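Local coordinates for beta-n-acetylhexosaminidase (Streptococcus pneumoniae, PDB 4AZI), which catalyses, as a family 20 exo-glycosidase module, the hydrolytic removal of terminal beta-linked N-acetylhexosamine residues, probably from the non-reducing ends of glycans, at residues Thr304-Leu309 against Val322-Ser327; Glu299-Thr304 against Met346-Asp351; Ala127-Lys130 against Pro136-His139; Lys65-Asp70 against Leu131-Pro136; Leu111-Asn116 against Asp168-Lys173. The protein carries 2 engineered substitutions. One frame throughout, in Å; residues are numbered along the deposited sequence. Where two conformers were deposited one is given.

Interaction 1. Residues Thr304-Leu309 against Val322-Ser327; sequences TPFNQL and VGSMLS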
# COMPACT_ATOMS: atom_id res chain seq x y z
N THR A 304 -7.77 -15.40 -11.72
CA THR A 304 -7.43 -15.68 -10.32
C THR A 304 -8.61 -15.25 -9.45
O THR A 304 -9.04 -14.11 -9.55
CB THR A 304 -6.18 -14.89 -9.89
OG1 THR A 304 -5.11 -15.16 -10.79
CG2 THR A 304 -5.76 -15.27 -8.46
N PRO A 305 -9.13 -16.16 -8.58
CA PRO A 305 -10.24 -15.75 -7.72
C PRO A 305 -9.86 -14.66 -6.71
O PRO A 305 -8.70 -14.56 -6.29
CB PRO A 305 -10.65 -17.05 -7.03
CG PRO A 305 -10.23 -18.13 -7.98
CD PRO A 305 -8.93 -17.62 -8.56
N PHE A 306 -10.85 -13.84 -6.35
CA PHE A 306 -10.68 -12.69 -5.45
C PHE A 306 -10.05 -13.13 -4.13
O PHE A 306 -9.20 -12.43 -3.58
CB PHE A 306 -12.05 -12.04 -5.19
CG PHE A 306 -12.01 -10.85 -4.25
CD1 PHE A 306 -11.78 -9.58 -4.74
CD2 PHE A 306 -12.23 -11.02 -2.88
CE1 PHE A 306 -11.77 -8.48 -3.88
CE2 PHE A 306 -12.22 -9.93 -2.02
CZ PHE A 306 -11.99 -8.65 -2.53
N ASN A 307 -10.48 -14.28 -3.64
CA ASN A 307 -9.99 -14.80 -2.37
C ASN A 307 -8.75 -15.70 -2.50
O ASN A 307 -8.25 -16.20 -1.48
CB ASN A 307 -11.11 -15.56 -1.64
CG ASN A 307 -12.15 -14.63 -1.02
OD1 ASN A 307 -11.84 -13.50 -0.61
ND2 ASN A 307 -13.39 -15.10 -0.93
N GLN A 308 -8.24 -15.89 -3.71
CA GLN A 308 -7.13 -16.85 -3.87
C GLN A 308 -5.77 -16.27 -3.50
O GLN A 308 -5.27 -15.36 -4.14
CB GLN A 308 -7.11 -17.43 -5.28
CG GLN A 308 -5.98 -18.41 -5.51
CD GLN A 308 -6.19 -19.24 -6.75
OE1 GLN A 308 -7.13 -20.03 -6.83
NE2 GLN A 308 -5.30 -19.08 -7.72
N LEU A 309 -5.16 -16.80 -2.44
CA LEU A 309 -3.81 -16.39 -2.07
C LEU A 309 -2.80 -17.03 -3.02
O LEU A 309 -3.02 -18.15 -3.50
CB LEU A 309 -3.50 -16.73 -0.61
CG LEU A 309 -4.27 -15.88 0.42
CD1 LEU A 309 -4.44 -16.63 1.72
CD2 LEU A 309 -3.59 -14.55 0.65
N VAL A 322 -8.71 -10.40 4.74
CA VAL A 322 -9.54 -9.23 5.08
C VAL A 322 -10.00 -8.52 3.79
O VAL A 322 -10.81 -7.59 3.84
CB VAL A 322 -8.81 -8.23 6.01
CG1 VAL A 322 -8.39 -8.91 7.31
CG2 VAL A 322 -7.61 -7.59 5.31
N GLY A 323 -9.48 -8.98 2.66
CA GLY A 323 -9.76 -8.39 1.35
C GLY A 323 -8.61 -8.57 0.39
O GLY A 323 -7.72 -9.38 0.63
N SER A 324 -8.61 -7.79 -0.69
CA SER A 324 -7.65 -7.96 -1.77
C SER A 324 -7.14 -6.64 -2.31
O SER A 324 -7.84 -5.61 -2.26
CB SER A 324 -8.27 -8.78 -2.91
OG SER A 324 -8.42 -10.13 -2.54
N MET A 325 -5.92 -6.67 -2.83
CA MET A 325 -5.25 -5.49 -3.35
C MET A 325 -4.65 -5.75 -4.74
O MET A 325 -3.93 -6.72 -4.93
CB MET A 325 -4.16 -5.05 -2.37
CG MET A 325 -3.35 -3.84 -2.80
SD MET A 325 -2.66 -2.94 -1.40
CE MET A 325 -1.33 -4.03 -0.90
N LEU A 326 -4.98 -4.88 -5.69
CA LEU A 326 -4.36 -4.89 -7.01
C LEU A 326 -3.28 -3.80 -7.05
O LEU A 326 -3.49 -2.69 -6.55
CB LEU A 326 -5.42 -4.67 -8.10
CG LEU A 326 -4.98 -4.69 -9.57
CD1 LEU A 326 -5.99 -5.44 -10.43
CD2 LEU A 326 -4.78 -3.27 -10.09
N SER A 327 -2.13 -4.12 -7.65
CA SER A 327 -0.93 -3.31 -7.46
C SER A 327 -0.29 -2.77 -8.73
O SER A 327 -0.00 -3.53 -9.67
CB SER A 327 0.12 -4.08 -6.66
OG SER A 327 -0.43 -4.70 -5.51
O HOH W 1 -9.83 -11.43 -0.30
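Ser324 lays its whole short side chain over one face of the Phe306 ring. OG hangs 3.7 Å above the ring plane, over the centre, while CB makes a CH-pi contact whose line to the ring centroid, 3.9 Å long, leans 21° from the normal. The closest carbons of the two side chains are Phe306 CE1 and Ser324 CB, at 3.6 Å. Phe306 reaches this place because its CG is anti to the backbone N (chi1 179°), which carries the ring from the loop toward the strand. The hydroxyl above the ring also turns back to the same residue's backbone: Ser324 OG donates to Phe306 O at 2.6 Å, tilted 24° from the carbonyl plane. One serine thus meets both the ring and the backbone carbonyl of Phe306. Ser324 lies on strand 321-329, the eighth of the TIM barrel, and the loop it meets joins helix 294-303 to that same strand; further along, the strand carries Trp329, which lines the pocket of the bound inhibitor. The loop is shaped by a type I turn from Pro305 to Gln308, closed by Gln308 N to Pro305 O at 2.9 Å. Water 1 adds a second polar link, donating to Ser324 OG at 2.9 Å and also to Asn307 OD1, so the serine oxygen gives one bond and receives another in a buried setting. Gly323 passes near the ring with its CA, 4.4 Å from Phe306 CE2, on backbone angles that a residue with a CB could hardly adopt. Tyr356 stacks on the Phe306 ring, and Lys9 bonds to Asn307 OD1.

Interaction 2. Residues Glu299-Thr304 against Met346-Asp351; sequences ENTGKT and MTAFAD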
# COMPACT_ATOMS: atom_id res chain seq x y z
N GLU A 299 -6.12 -10.13 -17.74
CA GLU A 299 -6.60 -11.51 -17.79
C GLU A 299 -6.80 -12.05 -16.38
O GLU A 299 -7.88 -12.55 -16.04
CB GLU A 299 -5.63 -12.42 -18.56
CG GLU A 299 -6.15 -13.84 -18.80
CD GLU A 299 -5.07 -14.80 -19.30
OE1 GLU A 299 -3.89 -14.40 -19.37
OE2 GLU A 299 -5.40 -15.96 -19.62
N ASN A 300 -5.77 -11.91 -15.55
CA ASN A 300 -5.77 -12.47 -14.18
C ASN A 300 -6.82 -11.90 -13.22
O ASN A 300 -7.19 -12.57 -12.25
CB ASN A 300 -4.38 -12.38 -13.54
CG ASN A 300 -3.34 -13.25 -14.23
OD1 ASN A 300 -2.16 -12.91 -14.24
ND2 ASN A 300 -3.78 -14.37 -14.79
N THR A 301 -7.28 -10.68 -13.47
CA THR A 301 -8.37 -10.12 -12.66
C THR A 301 -9.63 -10.98 -12.75
O THR A 301 -10.46 -10.96 -11.84
CB THR A 301 -8.74 -8.66 -13.04
OG1 THR A 301 -9.22 -8.61 -14.39
CG2 THR A 301 -7.56 -7.73 -12.84
N GLY A 302 -9.77 -11.72 -13.84
CA GLY A 302 -10.84 -12.70 -14.00
C GLY A 302 -10.42 -14.11 -13.62
O GLY A 302 -11.17 -14.81 -12.96
N LYS A 303 -9.22 -14.49 -14.04
CA LYS A 303 -8.72 -15.87 -13.91
C LYS A 303 -8.36 -16.30 -12.49
O LYS A 303 -8.60 -17.45 -12.11
CB LYS A 303 -7.51 -16.07 -14.83
CG LYS A 303 -7.42 -17.45 -15.48
CD LYS A 303 -6.66 -17.35 -16.80
CE LYS A 303 -6.97 -18.54 -17.70
N THR A 304 -7.77 -15.40 -11.72
CA THR A 304 -7.43 -15.68 -10.32
C THR A 304 -8.61 -15.25 -9.45
O THR A 304 -9.04 -14.11 -9.55
CB THR A 304 -6.18 -14.89 -9.89
OG1 THR A 304 -5.11 -15.16 -10.79
CG2 THR A 304 -5.76 -15.27 -8.46
N MET A 346 -8.21 -1.57 -13.06
CA MET A 346 -9.12 -1.39 -11.93
C MET A 346 -10.55 -1.81 -12.26
O MET A 346 -11.18 -2.47 -11.45
CB MET A 346 -9.11 0.06 -11.45
CG MET A 346 -7.83 0.46 -10.74
SD MET A 346 -7.80 2.22 -10.40
CE MET A 346 -9.00 2.33 -9.07
N THR A 347 -11.04 -1.39 -13.42
CA THR A 347 -12.41 -1.68 -13.84
C THR A 347 -12.63 -3.19 -14.03
O THR A 347 -13.64 -3.74 -13.58
CB THR A 347 -12.78 -0.91 -15.14
OG1 THR A 347 -12.60 0.49 -14.92
CG2 THR A 347 -14.22 -1.18 -15.56
N ALA A 348 -11.67 -3.85 -14.68
CA ALA A 348 -11.71 -5.30 -14.90
C ALA A 348 -11.82 -6.10 -13.59
O ALA A 348 -12.65 -7.00 -13.48
CB ALA A 348 -10.50 -5.75 -15.70
N PHE A 349 -11.00 -5.74 -12.60
CA PHE A 349 -11.03 -6.37 -11.27
C PHE A 349 -12.39 -6.16 -10.58
O PHE A 349 -12.95 -7.08 -10.00
CB PHE A 349 -9.88 -5.85 -10.40
CG PHE A 349 -9.59 -6.68 -9.17
CD1 PHE A 349 -9.60 -8.08 -9.22
CD2 PHE A 349 -9.26 -6.06 -7.96
CE1 PHE A 349 -9.31 -8.83 -8.08
CE2 PHE A 349 -8.98 -6.81 -6.83
CZ PHE A 349 -9.00 -8.20 -6.89
N ALA A 350 -12.93 -4.94 -10.67
CA ALA A 350 -14.25 -4.65 -10.11
C ALA A 350 -15.35 -5.42 -10.85
O ALA A 350 -16.23 -6.00 -10.22
CB ALA A 350 -14.52 -3.15 -10.13
N ASP A 351 -15.28 -5.42 -12.18
CA ASP A 351 -16.29 -6.10 -13.01
C ASP A 351 -16.34 -7.61 -12.83
O ASP A 351 -17.42 -8.21 -12.90
CB ASP A 351 -16.11 -5.74 -14.49
CG ASP A 351 -16.69 -4.39 -14.84
OD1 ASP A 351 -17.44 -3.82 -14.01
OD2 ASP A 351 -16.41 -3.87 -15.93
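With chi1 at 63°, Thr301 holds OG1 between its backbone N and carbonyl carbon and swings CG2 anti to that carbon, which sets OG1 against Ala348 and CG2 against Phe349. Phe349 in turn has CG anti to its own N (chi1 -164°), which takes the ring obliquely past Thr301 toward strand 321-329. The two branches of the threonine divide the work. OG1 rests against the methyl of Ala348, with 3.4 Å from Thr301 OG1 to Ala348 CB; its polar partner is one turn back in its own helix, the carbonyl of Ile298. Thr301 CG2 lies 3.9 Å from Phe349 CB. Between the branches, Thr301 CB reaches the backbone itself, 3.7 Å from Phe349 CA. The backbones are correspondingly close, 4.8 Å between Thr301 CA and Phe349 CA. The threonine's own carbonyl O meets the edge of the ring in plane, 4.0 Å from Phe349 CD1. These are the last turns of helix 294-303 and helix 339-352, neighbours on the outside of the barrel. Beneath them lies strand 321-329, whose Leu326 touches both Thr301 and Phe349, while Trp279 of strand 271-282 meets the Phe349 ring at about 45°.

Interaction 3. Residues Ala127-Lys130 against Pro136-His139; sequences AMEK and PQAH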
# COMPACT_ATOMS: atom_id res chain seq x y z
N ALA A 127 20.42 9.89 1.97
CA ALA A 127 20.05 10.95 2.90
C ALA A 127 20.86 10.83 4.19
O ALA A 127 21.39 11.83 4.69
CB ALA A 127 18.56 10.91 3.19
N MET A 128 20.98 9.61 4.71
CA MET A 128 21.73 9.39 5.94
C MET A 128 23.22 9.76 5.77
O MET A 128 23.81 10.36 6.66
CB MET A 128 21.56 7.96 6.44
CG MET A 128 20.21 7.69 7.11
SD MET A 128 20.17 6.13 8.03
CE MET A 128 19.97 4.97 6.68
N GLU A 129 23.80 9.42 4.62
CA GLU A 129 25.19 9.80 4.30
C GLU A 129 25.37 11.32 4.19
O GLU A 129 26.42 11.86 4.56
CB GLU A 129 25.68 9.14 3.01
CG GLU A 129 25.76 7.62 3.07
CD GLU A 129 26.32 7.00 1.79
OE1 GLU A 129 26.14 7.59 0.70
OE2 GLU A 129 26.94 5.93 1.88
N LYS A 130 24.36 12.01 3.67
CA LYS A 130 24.39 13.47 3.59
C LYS A 130 24.30 14.09 4.98
O LYS A 130 24.77 15.20 5.21
CB LYS A 130 23.28 14.00 2.67
CG LYS A 130 23.40 13.63 1.21
CD LYS A 130 24.59 14.29 0.52
CE LYS A 130 24.59 14.00 -0.97
NZ LYS A 130 25.64 14.77 -1.69
N PRO A 136 25.60 3.32 5.87
CA PRO A 136 24.34 2.75 6.34
C PRO A 136 23.93 1.50 5.56
O PRO A 136 22.96 0.84 5.93
CB PRO A 136 23.34 3.87 6.10
CG PRO A 136 23.87 4.58 4.91
CD PRO A 136 25.37 4.51 5.03
N GLN A 137 24.67 1.18 4.50
CA GLN A 137 24.28 0.13 3.56
C GLN A 137 24.67 -1.26 4.03
O GLN A 137 25.76 -1.47 4.55
CB GLN A 137 24.87 0.38 2.18
CG GLN A 137 24.47 1.70 1.54
CD GLN A 137 25.47 2.81 1.81
OE1 GLN A 137 26.35 2.67 2.65
NE2 GLN A 137 25.33 3.92 1.10
N ALA A 138 23.76 -2.21 3.81
CA ALA A 138 24.09 -3.62 3.90
C ALA A 138 25.15 -3.90 2.85
O ALA A 138 25.18 -3.27 1.78
CB ALA A 138 22.86 -4.47 3.67
N HIS A 139 26.02 -4.85 3.15
CA HIS A 139 27.17 -5.18 2.34
C HIS A 139 27.33 -6.68 2.29
O HIS A 139 27.71 -7.30 3.29
CB HIS A 139 28.39 -4.47 2.95
CG HIS A 139 29.71 -4.74 2.26
ND1 HIS A 139 30.88 -4.32 2.77
CD2 HIS A 139 30.01 -5.42 1.08
CE1 HIS A 139 31.88 -4.70 1.96
NE2 HIS A 139 31.35 -5.37 0.93
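Met128 and Glu129, successive residues near the end of helix 122-130, take hold of Pro136 and Gln137 in two quite different ways. The tight, apolar part is on the inner side. Met128 bends at its thioether (chi3 -78°), and the bend turns its terminal methyl onto the proline ring, with Met128 CE 3.6 Å from Pro136 CB. The two side chains run past each other in opposite senses. Helix 153-170 closes this side, with Ala155 touching both residues and Phe158 and Val159 lying against the methionine. Glu129 covers another part of the same proline: its CG is 3.7 Å from Pro136 CD, and its chain crosses the ring at about a right angle. From there the glutamate runs on, extended, to the exposed side, where packing gives way to a single polar link. Gln137, bent at chi2, brings its amide round to the carboxylate, and Gln137 NE2 donates to Glu129 OE2 at 2.7 Å with an N-H...O angle of 166°. The oxygen lies in the plane of the amide, but the N-H comes down on it from above the carboxylate, 68° out of that plane. The two flat groups stand steeply against each other instead of lying side by side. The contact thus bridges the turn between helix 122-130 and the short strand 137-139. Gln137 OE1 is 3.4 Å from Glu129 OE2, two acceptors brought close without a bond between them; a negative charge on Glu129 would probably strengthen the bond from Gln137 NE2, while the nearness of Gln137 OE1 probably offsets part of the gain.

Interaction 4. Residues Lys65-Asp70 against Leu131-Pro136; sequences KTYASD and LGIKNP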
# COMPACT_ATOMS: atom_id res chain seq x y z
N LYS A 65 21.75 12.99 19.39
CA LYS A 65 21.78 14.29 18.73
C LYS A 65 20.49 14.60 17.98
O LYS A 65 19.59 13.76 17.91
CB LYS A 65 22.98 14.37 17.78
CG LYS A 65 22.94 13.37 16.63
CD LYS A 65 23.72 13.87 15.42
CE LYS A 65 25.23 13.76 15.63
NZ LYS A 65 25.65 12.37 15.96
N THR A 66 20.39 15.82 17.46
CA THR A 66 19.27 16.18 16.60
C THR A 66 19.75 16.53 15.21
O THR A 66 20.82 17.10 15.03
CB THR A 66 18.45 17.37 17.15
OG1 THR A 66 19.25 18.56 17.16
CG2 THR A 66 17.97 17.06 18.54
N TYR A 67 18.93 16.16 14.24
CA TYR A 67 19.15 16.52 12.85
C TYR A 67 18.04 17.51 12.53
O TYR A 67 16.85 17.18 12.65
CB TYR A 67 19.09 15.29 11.93
CG TYR A 67 19.94 14.11 12.41
CD1 TYR A 67 19.53 13.31 13.47
CD2 TYR A 67 21.17 13.81 11.80
CE1 TYR A 67 20.29 12.25 13.91
CE2 TYR A 67 21.94 12.74 12.24
CZ TYR A 67 21.50 11.96 13.30
OH TYR A 67 22.23 10.89 13.76
N ALA A 68 18.43 18.72 12.18
CA ALA A 68 17.50 19.84 11.95
C ALA A 68 16.60 19.59 10.75
O ALA A 68 17.00 18.94 9.79
CB ALA A 68 18.27 21.13 11.78
N SER A 69 15.38 20.12 10.82
CA SER A 69 14.38 19.90 9.76
C SER A 69 14.85 20.22 8.34
O SER A 69 14.64 19.42 7.45
CB SER A 69 13.08 20.66 10.06
OG SER A 69 12.11 20.43 9.04
N ASP A 70 15.48 21.38 8.14
CA ASP A 70 15.96 21.79 6.81
C ASP A 70 17.00 20.84 6.24
O ASP A 70 17.01 20.58 5.04
CB ASP A 70 16.56 23.20 6.83
CG ASP A 70 15.52 24.29 7.00
OD1 ASP A 70 14.32 24.07 6.71
OD2 ASP A 70 15.93 25.39 7.43
N LEU A 131 23.71 13.36 5.91
CA LEU A 131 23.59 13.82 7.29
C LEU A 131 24.73 13.32 8.18
O LEU A 131 24.70 13.52 9.39
CB LEU A 131 22.22 13.41 7.87
CG LEU A 131 20.99 14.02 7.18
CD1 LEU A 131 19.73 13.24 7.50
CD2 LEU A 131 20.84 15.50 7.54
N GLY A 132 25.72 12.66 7.59
CA GLY A 132 26.92 12.26 8.32
C GLY A 132 26.89 10.87 8.92
O GLY A 132 27.74 10.52 9.74
N ILE A 133 25.90 10.07 8.51
CA ILE A 133 25.80 8.68 8.94
C ILE A 133 26.49 7.84 7.86
O ILE A 133 25.92 7.60 6.79
CB ILE A 133 24.33 8.25 9.14
CG1 ILE A 133 23.66 9.10 10.24
CG2 ILE A 133 24.23 6.77 9.50
CD1 ILE A 133 22.15 9.22 10.11
N LYS A 134 27.73 7.42 8.15
CA LYS A 134 28.55 6.69 7.17
C LYS A 134 28.17 5.22 7.12
O LYS A 134 27.82 4.62 8.15
CB LYS A 134 30.04 6.79 7.51
CG LYS A 134 30.63 8.20 7.52
CD LYS A 134 32.08 8.15 7.96
CE LYS A 134 32.68 9.55 8.06
NZ LYS A 134 32.84 10.20 6.73
N ASN A 135 28.29 4.63 5.94
CA ASN A 135 28.06 3.20 5.73
C ASN A 135 26.71 2.68 6.26
O ASN A 135 26.67 1.70 7.01
CB ASN A 135 29.20 2.38 6.35
CG ASN A 135 30.56 2.78 5.81
OD1 ASN A 135 31.46 3.14 6.57
ND2 ASN A 135 30.70 2.74 4.49
N PRO A 136 25.60 3.32 5.87
CA PRO A 136 24.34 2.75 6.34
C PRO A 136 23.93 1.50 5.56
O PRO A 136 22.96 0.84 5.93
CB PRO A 136 23.34 3.87 6.10
CG PRO A 136 23.87 4.58 4.91
CD PRO A 136 25.37 4.51 5.03
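Leu131 and Ile133, the two residues touched by Tyr67, flank the glycine of the Schellman motif that ends helix 122-130. Gly132, with its positive phi, is the C-prime residue: Ile133 N returns to Met128 O at 2.8 Å and Gly132 N to Glu129 O. The chain reversal puts Leu131 and Ile133 on the same aromatic neighbour. Tyr67 comes from strand 65-67, the second arm of a small antiparallel hairpin with strand 60-62, just ahead of helix 69-83. With its CG anti to the carbonyl carbon (chi1 -49°), the ring is swung out toward the helix end. Leu131 meets the CD2-CE2 side: its CB lies obliquely, 4.1 Å from Tyr67 CD2, while its carbonyl oxygen is at the edge near the plane, 4.0 Å from Tyr67 CE2. Ile133 crosses the tyrosine at about a right angle and offers the tip of its chain to the outer part of the ring, with CD1 at 4.1 Å from Tyr67 CE2. All are ordinary van der Waals contacts. Phe158 of helix 153-170 meets the tyrosine ring edge-to-face and also touches both aliphatic residues, joining the hairpin, the helix end and the next helix. The phenol oxygen has a weak bond from Asn63 ND2, and the same Tyr67 OH lies 4.0 Å from Ile133 CD1.

Interaction 5. Residues Leu111-Asn116 against Asp168-Lys173; sequences LIPAIN and DFFAGK. With EDO (1,2-ethanediol), chain E.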
# COMPACT_ATOMS: atom_id res chain seq x y z
N LEU A 111 -7.11 5.77 3.01
CA LEU A 111 -5.75 5.74 2.51
C LEU A 111 -4.89 4.81 3.37
O LEU A 111 -4.96 4.83 4.59
CB LEU A 111 -5.12 7.14 2.46
CG LEU A 111 -3.73 7.16 1.81
CD1 LEU A 111 -3.82 7.47 0.32
CD2 LEU A 111 -2.81 8.14 2.51
N ILE A 112 -4.09 3.97 2.71
CA ILE A 112 -3.10 3.18 3.39
C ILE A 112 -1.70 3.56 2.92
O ILE A 112 -1.28 3.17 1.83
CB ILE A 112 -3.30 1.66 3.20
CG1 ILE A 112 -4.75 1.23 3.46
CG2 ILE A 112 -2.33 0.88 4.10
CD1 ILE A 112 -5.05 -0.20 3.05
N PRO A 113 -0.95 4.32 3.75
CA PRO A 113 0.43 4.64 3.39
C PRO A 113 1.41 3.48 3.60
O PRO A 113 1.26 2.68 4.54
CB PRO A 113 0.78 5.76 4.37
CG PRO A 113 -0.03 5.43 5.59
CD PRO A 113 -1.33 4.89 5.06
N ALA A 114 2.42 3.42 2.73
CA ALA A 114 3.59 2.56 2.92
C ALA A 114 4.88 3.38 2.91
O ALA A 114 5.06 4.26 2.04
CB ALA A 114 3.64 1.47 1.86
N ILE A 115 5.75 3.11 3.89
CA ILE A 115 7.12 3.65 3.93
C ILE A 115 8.05 2.46 4.13
O ILE A 115 8.11 1.90 5.23
CB ILE A 115 7.35 4.64 5.11
CG1 ILE A 115 6.33 5.79 5.11
CG2 ILE A 115 8.80 5.13 5.12
CD1 ILE A 115 6.48 6.80 3.98
N ASN A 116 8.77 2.09 3.08
CA ASN A 116 9.53 0.84 3.08
C ASN A 116 10.88 0.91 3.78
O ASN A 116 11.59 1.90 3.64
CB ASN A 116 9.73 0.34 1.64
CG ASN A 116 9.61 -1.16 1.52
OD1 ASN A 116 9.80 -1.90 2.49
ND2 ASN A 116 9.28 -1.63 0.32
N ASP A 168 3.64 9.28 13.31
CA ASP A 168 3.05 10.38 14.06
C ASP A 168 2.04 11.18 13.22
O ASP A 168 0.94 11.48 13.69
CB ASP A 168 4.13 11.27 14.72
CG ASP A 168 4.89 10.54 15.86
OD1 ASP A 168 4.36 9.56 16.38
OD2 ASP A 168 6.02 10.94 16.23
N PHE A 169 2.40 11.50 11.98
CA PHE A 169 1.48 12.22 11.08
C PHE A 169 0.23 11.40 10.71
O PHE A 169 -0.88 11.93 10.72
CB PHE A 169 2.20 12.74 9.83
CG PHE A 169 1.28 13.19 8.73
CD1 PHE A 169 0.74 14.47 8.73
CD2 PHE A 169 0.95 12.32 7.69
CE1 PHE A 169 -0.11 14.88 7.71
CE2 PHE A 169 0.09 12.72 6.67
CZ PHE A 169 -0.45 14.00 6.69
N PHE A 170 0.41 10.12 10.39
CA PHE A 170 -0.71 9.25 10.01
C PHE A 170 -1.60 8.79 11.17
O PHE A 170 -2.76 8.47 10.94
CB PHE A 170 -0.23 8.04 9.18
CG PHE A 170 0.33 8.41 7.84
CD1 PHE A 170 -0.48 8.97 6.87
CD2 PHE A 170 1.68 8.19 7.55
CE1 PHE A 170 0.04 9.32 5.63
CE2 PHE A 170 2.20 8.54 6.32
CZ PHE A 170 1.38 9.11 5.36
N ALA A 171 -1.05 8.76 12.39
CA ALA A 171 -1.83 8.41 13.58
C ALA A 171 -3.12 9.21 13.63
O ALA A 171 -3.10 10.44 13.64
CB ALA A 171 -1.02 8.63 14.85
N GLY A 172 -4.24 8.50 13.61
CA GLY A 172 -5.56 9.13 13.62
C GLY A 172 -6.03 9.69 12.29
O GLY A 172 -7.09 10.30 12.23
N LYS A 173 -5.25 9.49 11.23
CA LYS A 173 -5.66 9.89 9.87
C LYS A 173 -5.95 8.66 9.01
O LYS A 173 -6.77 8.70 8.09
CB LYS A 173 -4.59 10.77 9.22
CG LYS A 173 -4.32 12.10 9.93
CD LYS A 173 -3.44 13.02 9.10
CE LYS A 173 -3.10 14.31 9.84
NZ LYS A 173 -2.40 14.07 11.14
C1 EDO E . 0.97 16.75 11.86
O1 EDO E . 1.88 17.84 11.72
C2 EDO E . -0.44 17.31 11.96
O2 EDO E . -1.28 16.62 11.04
O HOH W 2 -7.73 7.26 5.54
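Phe170 is gripped on both faces of its ring, by Pro113 from across the contact and by the preceding residue, Phe169. Pro113 CG stands 3.6 Å above one face, almost on the ring normal (5° off it), a CH-pi contact; Phe169 CD2 stands equally far above the opposite face, also over the centre. Pro113 CB lies nearer the rim, 3.5 Å from Phe170 CZ. The two side chains run past each other in opposite directions, with the proline ring over the phenylalanine face. Phe170 is swung toward the strand by a chi1 of -67°, its CG anti to the carbonyl carbon. Leu111 adds a more distant touch, with CD2 4.4 Å from Phe170 CE1. At the outer end the link is through solvent: water 2 accepts from Leu111 N at 3.0 Å and donates to Lys173 O. Past the helix end the lysine folds back. Lys173 NZ donates to Phe169 O at 2.7 Å, lying in the carbonyl plane, while its CD packs over a face of the Phe169 ring near the rim. The same NZ reaches O2 of a 1,2-ethanediol, probably carried in from the crystallisation liquor, at 2.8 Å. The turn is closed by Lys173 N to Phe170 O, with Gly172 supplying a positive phi. Phe53 meets the Phe169 ring edge-to-face. Strand 110-117, helix 153-170 and the adjacent parallel strand 176-180 make a beta-alpha-beta crossover, with helix 122-130 and short strands inserted before the helix; outer helices packed on parallel strands are the architecture of the family 20 TIM barrel.

How the interactions relate
From the N terminus, interaction 4 opens first, at the hairpin strand 65-67. Interaction 5 opens next, on barrel strand 110-117. Interaction 3 then joins helix 122-130 to strand 137-139, and interaction 4 closes on the turn between those two; they share Pro136. Interaction 5 closes only at the end of helix 153-170, so it encloses interaction 3 and crosses interaction 4. Far along the chain, and on the opposite side of its centre from interactions 3 and 4, interaction 2 spans residues 299-351 and contains interaction 1; the two share Thr304 and pack together through Leu326 and Phe349. Interactions 1 and 5 both reach the barrel sheet, with centres about 22 Å apart.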